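Local structure of putative hydrolase YdeN (1UXO) at residues E126-K129 with H130-V133. The protein probably acts as a serine hydrolase of the alpha/beta-hydrolase fold, in the RBBP9 family. The protein carries 2 engineered substitutions. Sequence-based numbering, arbitrary orientation.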
ATOM      1  N   GLU A 126      15.221  -4.331  -0.393  1.00 10.50           N
ATOM      2  CA  GLU A 126      16.231  -3.459   0.168  1.00 12.11           C
ATOM      3  C   GLU A 126      15.736  -2.056   0.446  1.00 11.57           C
ATOM      4  O   GLU A 126      16.397  -1.327   1.082  1.00 12.02           O
ATOM      5  CB  GLU A 126      17.456  -3.430  -0.760  1.00 12.52           C
ATOM      6  CG  GLU A 126      18.169  -4.760  -0.618  0.70 15.52           C
ATOM      7  CD  GLU A 126      19.291  -4.999  -1.582  0.70 17.18           C
ATOM      8  OE1 GLU A 126      19.619  -4.077  -2.356  0.70 19.08           O
ATOM      9  OE2 GLU A 126      19.830  -6.132  -1.552  0.70 18.03           O
ATOM     10  N   SER A 127      14.562  -1.724  -0.047  1.00 10.74           N
ATOM     11  CA  SER A 127      13.984  -0.397   0.082  1.00 10.88           C
ATOM     12  C   SER A 127      13.072  -0.180   1.306  1.00 10.74           C
ATOM     13  O   SER A 127      12.732   0.968   1.623  1.00 11.42           O
ATOM     14  CB  SER A 127      13.176  -0.060  -1.194  1.00 12.09           C
ATOM     15  OG  SER A 127      14.070   0.107  -2.285  1.00 13.72           O
ATOM     16  N   ALA A 128      12.733  -1.259   1.997  1.00 10.69           N
ATOM     17  CA  ALA A 128      11.755  -1.239   3.091  1.00 10.80           C
ATOM     18  C   ALA A 128      12.149  -2.232   4.165  1.00 11.63           C
ATOM     19  O   ALA A 128      12.162  -3.440   3.938  1.00 12.79           O
ATOM     20  CB  ALA A 128      10.378  -1.484   2.574  1.00 12.41           C
ATOM     21  N   LYS A 129      12.472  -1.731   5.350  1.00 11.03           N
ATOM     22  CA  LYS A 129      12.962  -2.620   6.416  1.00 12.42           C
ATOM     23  C   LYS A 129      11.945  -3.668   6.859  1.00 11.85           C
ATOM     24  O   LYS A 129      12.277  -4.841   7.090  1.00 11.91           O
ATOM     25  CB  LYS A 129      13.462  -1.765   7.597  1.00 14.02           C
ATOM     26  CG  LYS A 129      13.965  -2.516   8.792  1.00 17.51           C
ATOM     27  CD  LYS A 129      14.472  -1.551   9.885  1.00 24.24           C
ATOM     28  CE  LYS A 129      15.329  -2.272  10.931  1.00 28.00           C
ATOM     29  NZ  LYS A 129      15.297  -1.587  12.299  1.00 28.44           N
ATOM     30  N   HIS A 130      10.713  -3.241   7.007  1.00 10.01           N
ATOM     31  CA  HIS A 130       9.627  -4.092   7.407  1.00 10.37           C
ATOM     32  C   HIS A 130       8.597  -4.158   6.291  1.00  9.34           C
ATOM     33  O   HIS A 130       8.237  -3.138   5.745  1.00  9.42           O
ATOM     34  CB  HIS A 130       8.985  -3.518   8.675  1.00 11.27           C
ATOM     35  CG  HIS A 130       9.933  -3.450   9.849  1.00 13.44           C
ATOM     36  ND1 HIS A 130      10.314  -4.560  10.558  1.00 17.94           N
ATOM     37  CD2 HIS A 130      10.551  -2.393  10.430  1.00 15.26           C
ATOM     38  CE1 HIS A 130      11.169  -4.196  11.516  1.00 20.20           C
ATOM     39  NE2 HIS A 130      11.314  -2.880  11.474  1.00 18.20           N
ATOM     40  N   ARG A 131       8.161  -5.352   5.931  1.00  7.50           N
ATOM     41  CA  ARG A 131       7.212  -5.523   4.802  1.00  7.29           C
ATOM     42  C   ARG A 131       6.093  -6.503   5.155  1.00  7.01           C
ATOM     43  O   ARG A 131       6.368  -7.577   5.681  1.00  7.72           O
ATOM     44  CB  ARG A 131       7.950  -5.991   3.559  1.00  8.49           C
ATOM     45  CG  ARG A 131       9.220  -5.212   3.201  1.00  7.30           C
ATOM     46  CD  ARG A 131      10.088  -5.839   2.063  1.00  7.15           C
ATOM     47  NE  ARG A 131      10.595  -7.139   2.512  1.00  9.64           N
ATOM     48  CZ  ARG A 131      11.619  -7.325   3.354  1.00  7.56           C
ATOM     49  NH1 ARG A 131      12.294  -6.280   3.856  1.00  6.51           N
ATOM     50  NH2 ARG A 131      11.965  -8.568   3.699  1.00  9.19           N
ATOM     51  N   ALA A 132       4.864  -6.123   4.817  1.00  6.72           N
ATOM     52  CA  ALA A 132       3.689  -6.952   5.028  1.00  7.37           C
ATOM     53  C   ALA A 132       2.664  -6.735   3.945  1.00  7.20           C
ATOM     54  O   ALA A 132       2.592  -5.641   3.334  1.00  6.33           O
ATOM     55  CB  ALA A 132       3.057  -6.667   6.389  1.00  8.41           C
ATOM     56  N   VAL A 133       1.951  -7.815   3.676  1.00  7.98           N
ATOM     57  CA  VAL A 133       0.762  -7.858   2.806  1.00  8.06           C
ATOM     58  C   VAL A 133      -0.448  -8.349   3.632  1.00  8.19           C
ATOM     59  O   VAL A 133      -0.389  -9.373   4.357  1.00  9.18           O
ATOM     60  CB  VAL A 133       0.974  -8.784   1.633  1.00  7.39           C
ATOM     61  CG1 VAL A 133      -0.294  -8.894   0.779  1.00  7.79           C
ATOM     62  CG2 VAL A 133       2.143  -8.332   0.806  1.00  7.22           C
TER
HETATM   63  O   HOH W   1      12.846  -1.093  13.124  1.00 54.77           O
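Arg-131 reaches back to the main chain three residues earlier, its NH1 donating a hydrogen bond to Ala-128 O at 2.8 Å. The carbonyl meets the guanidinium at its edge, 5° out of plane, and points almost straight at the donor. A bend at chi3 (-64°) turns the group back toward this oxygen, while Arg-131 CG rests 4.0 Å from Ala-128 CB. Arg-131 NE and NH2 hydrogen-bond the carbonyl oxygens of Ile-154 and Asp-155, respectively; with all three nitrogens engaged the guanidinium is held against rotation. A leucine in place of Arg-131 would probably cost these three carbonyl oxygens the guanidinium donor and leave Ala-128 less firmly tied to residues 154-155, which follow helix 144-153.

Lys-129 and His-130 run alongside each other, and Lys-129 CG lies over one face of the imidazole in a CH-pi contact, 4.0 Å from the His-130 ring centroid and offset toward its rim.

A water bridge adds a polar link: the extended lysine chain carries Lys-129 NZ to within 2.6 Å of a water O, which accepts the bond and also hydrogen-bonds His-130 NE2 in the ring plane.

The chain leaves helix 121-127 and turns a corner at Lys-129 and His-130, near the start of strand 128-136, in a beta-alpha-beta unit, with backbone bonds to strand 92-98 and His-130 stacked on Tyr-186 of helix 177-188.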